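PDB 3NV9: malic enzyme, which probably catalyses the oxidative decarboxylation of malate to pyruvate and carbon dioxide with NADP as coenzyme. Local coordinates for residues W274-C277 / E278-P282. Residues are numbered along the deposited sequence; the frame is centred on the assembly and turned at random.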
ATOM      1  N   TRP A 274      35.986  -2.739   4.229  1.00 38.57           N
ATOM      2  CA  TRP A 274      37.200  -2.463   5.002  1.00 41.34           C
ATOM      3  C   TRP A 274      37.451  -3.455   6.167  1.00 42.01           C
ATOM      4  O   TRP A 274      38.573  -3.997   6.282  1.00 42.57           O
ATOM      5  CB  TRP A 274      37.234  -1.002   5.482  1.00 40.96           C
ATOM      6  CG  TRP A 274      38.516  -0.709   6.209  1.00 45.19           C
ATOM      7  CD1 TRP A 274      38.653  -0.178   7.480  1.00 44.29           C
ATOM      8  CD2 TRP A 274      39.849  -0.978   5.732  1.00 44.24           C
ATOM      9  NE1 TRP A 274      39.988  -0.101   7.793  1.00 47.22           N
ATOM     10  CE2 TRP A 274      40.738  -0.580   6.743  1.00 46.14           C
ATOM     11  CE3 TRP A 274      40.369  -1.496   4.540  1.00 45.09           C
ATOM     12  CZ2 TRP A 274      42.128  -0.697   6.600  1.00 47.62           C
ATOM     13  CZ3 TRP A 274      41.744  -1.633   4.398  1.00 44.15           C
ATOM     14  CH2 TRP A 274      42.608  -1.235   5.421  1.00 46.29           C
ATOM     15  N   GLU A 275      36.414  -3.704   6.984  1.00 42.58           N
ATOM     16  CA  GLU A 275      36.439  -4.733   8.049  1.00 43.50           C
ATOM     17  C   GLU A 275      36.868  -6.091   7.472  1.00 43.31           C
ATOM     18  O   GLU A 275      37.702  -6.799   8.032  1.00 43.88           O
ATOM     19  CB  GLU A 275      35.068  -4.809   8.723  1.00 43.87           C
ATOM     20  CG  GLU A 275      34.773  -6.079   9.578  1.00 48.18           C
ATOM     21  CD  GLU A 275      35.494  -6.102  10.948  1.00 53.01           C
ATOM     22  OE1 GLU A 275      36.034  -5.049  11.367  1.00 54.41           O
ATOM     23  OE2 GLU A 275      35.531  -7.181  11.596  1.00 54.05           O
ATOM     24  N   ILE A 276      36.316  -6.421   6.310  1.00 42.85           N
ATOM     25  CA  ILE A 276      36.687  -7.619   5.557  1.00 41.44           C
ATOM     26  C   ILE A 276      38.116  -7.562   5.000  1.00 41.27           C
ATOM     27  O   ILE A 276      38.764  -8.602   4.842  1.00 41.21           O
ATOM     28  CB  ILE A 276      35.641  -7.850   4.419  1.00 41.04           C
ATOM     29  CG1 ILE A 276      34.316  -8.293   5.032  1.00 39.81           C
ATOM     30  CG2 ILE A 276      36.158  -8.801   3.319  1.00 39.21           C
ATOM     31  CD1 ILE A 276      33.106  -8.087   4.122  1.00 40.93           C
ATOM     32  N   CYS A 277      38.596  -6.357   4.683  1.00 41.00           N
ATOM     33  CA  CYS A 277      39.985  -6.169   4.268  1.00 40.70           C
ATOM     34  C   CYS A 277      40.965  -6.463   5.423  1.00 41.24           C
ATOM     35  O   CYS A 277      41.963  -7.143   5.230  1.00 39.61           O
ATOM     36  CB  CYS A 277      40.198  -4.779   3.701  1.00 41.21           C
ATOM     37  SG  CYS A 277      39.575  -4.561   1.972  1.00 39.30           S
ATOM     38  N   GLU A 278      40.627  -5.979   6.617  1.00 41.73           N
ATOM     39  CA  GLU A 278      41.403  -6.214   7.830  1.00 43.03           C
ATOM     40  C   GLU A 278      41.491  -7.694   8.292  1.00 42.55           C
ATOM     41  O   GLU A 278      42.532  -8.132   8.797  1.00 42.26           O
ATOM     42  CB  GLU A 278      40.834  -5.373   8.983  1.00 43.46           C
ATOM     43  CG  GLU A 278      40.464  -3.971   8.605  1.00 47.63           C
ATOM     44  CD  GLU A 278      40.951  -2.927   9.606  1.00 53.30           C
ATOM     45  OE1 GLU A 278      40.194  -2.594  10.571  1.00 51.33           O
ATOM     46  OE2 GLU A 278      42.109  -2.455   9.414  1.00 56.02           O
ATOM     47  N   THR A 279      40.406  -8.459   8.091  1.00 41.95           N
ATOM     48  CA  THR A 279      40.218  -9.771   8.771  1.00 40.17           C
ATOM     49  C   THR A 279      40.358 -11.017   7.885  1.00 39.79           C
ATOM     50  O   THR A 279      40.437 -12.136   8.386  1.00 40.32           O
ATOM     51  CB  THR A 279      38.818  -9.819   9.453  1.00 40.30           C
ATOM     52  OG1 THR A 279      37.816  -9.490   8.479  1.00 38.65           O
ATOM     53  CG2 THR A 279      38.726  -8.831  10.595  1.00 37.47           C
ATOM     54  N   THR A 280      40.388 -10.847   6.572  1.00 38.73           N
ATOM     55  CA  THR A 280      40.328 -12.006   5.673  1.00 38.27           C
ATOM     56  C   THR A 280      41.552 -12.088   4.801  1.00 38.83           C
ATOM     57  O   THR A 280      42.348 -11.145   4.774  1.00 39.01           O
ATOM     58  CB  THR A 280      39.029 -12.002   4.801  1.00 38.10           C
ATOM     59  OG1 THR A 280      38.972 -10.823   3.965  1.00 35.61           O
ATOM     60  CG2 THR A 280      37.773 -12.056   5.714  1.00 36.94           C
ATOM     61  N   ASN A 281      41.712 -13.217   4.112  1.00 39.60           N
ATOM     62  CA  ASN A 281      42.658 -13.345   2.988  1.00 40.44           C
ATOM     63  C   ASN A 281      44.079 -12.883   3.369  1.00 41.99           C
ATOM     64  O   ASN A 281      44.624 -11.970   2.720  1.00 40.68           O
ATOM     65  CB  ASN A 281      42.119 -12.525   1.789  1.00 39.91           C
ATOM     66  CG  ASN A 281      43.057 -12.514   0.597  1.00 36.96           C
ATOM     67  OD1 ASN A 281      43.638 -13.532   0.226  1.00 39.17           O
ATOM     68  ND2 ASN A 281      43.178 -11.365  -0.029  1.00 32.90           N
ATOM     69  N   PRO A 282      44.669 -13.493   4.439  1.00 43.16           N
ATOM     70  CA  PRO A 282      45.986 -13.097   4.958  1.00 43.97           C
ATOM     71  C   PRO A 282      47.010 -13.162   3.844  1.00 44.37           C
ATOM     72  O   PRO A 282      47.781 -12.239   3.684  1.00 44.47           O
ATOM     73  CB  PRO A 282      46.294 -14.177   6.005  1.00 44.54           C
ATOM     74  CG  PRO A 282      44.932 -14.705   6.393  1.00 45.10           C
ATOM     75  CD  PRO A 282      44.228 -14.752   5.061  1.00 43.42           C
TER
HETATM   76  O   HOH W   1      37.294  -2.280  10.488  1.00 36.90           O
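Where Trp274, Glu275 and Ile276 meet Glu278, Thr279 and Thr280, the last turn of helix 271-279 keeps one good backbone bond, from Glu278 N to Trp274 O (2.9 Å), while those from Thr279 N to Glu275 O and from Thr280 N to Ile276 O are weak. The turn illustrates how a threonine hydroxyl can take up a carbonyl where the amide bonds of a helix weaken at its C-terminus. With OG1 set between its own backbone N and carbonyl carbon (chi1 53°), Thr279 reaches back so that OG1 donates to Glu275 O at 2.7 Å, tilted 30° from the carbonyl plane. Glu275 O thus takes the Thr279 hydroxyl and, weakly, the Thr279 amide. Thr280, the first residue to leave helical backbone angles, places OG1 close to Ile276 O in the same way, at a modelled separation too short to be relied on.

On the exposed side, Glu278 lays its bent chain over one face of the Trp274 indole: CG stands 4.0 Å from the centroid of the five-membered ring in a CH-pi contact, and the carboxylate stacks on the ring system with the planes 29° apart, OE2 lying 3.3 Å from CZ2. A water donates to both Glu278 OE1 and Glu275 OE1, and may soften the repulsion between these like charges.

Within the NAD-binding domain, Ile276 packs on Met250 and Thr280 on Ile248, both of strand 248-252, while Cys277 and Trp274 touch Ile264 of helix 262-266, whose Lys265 makes a cation-pi contact with the indole.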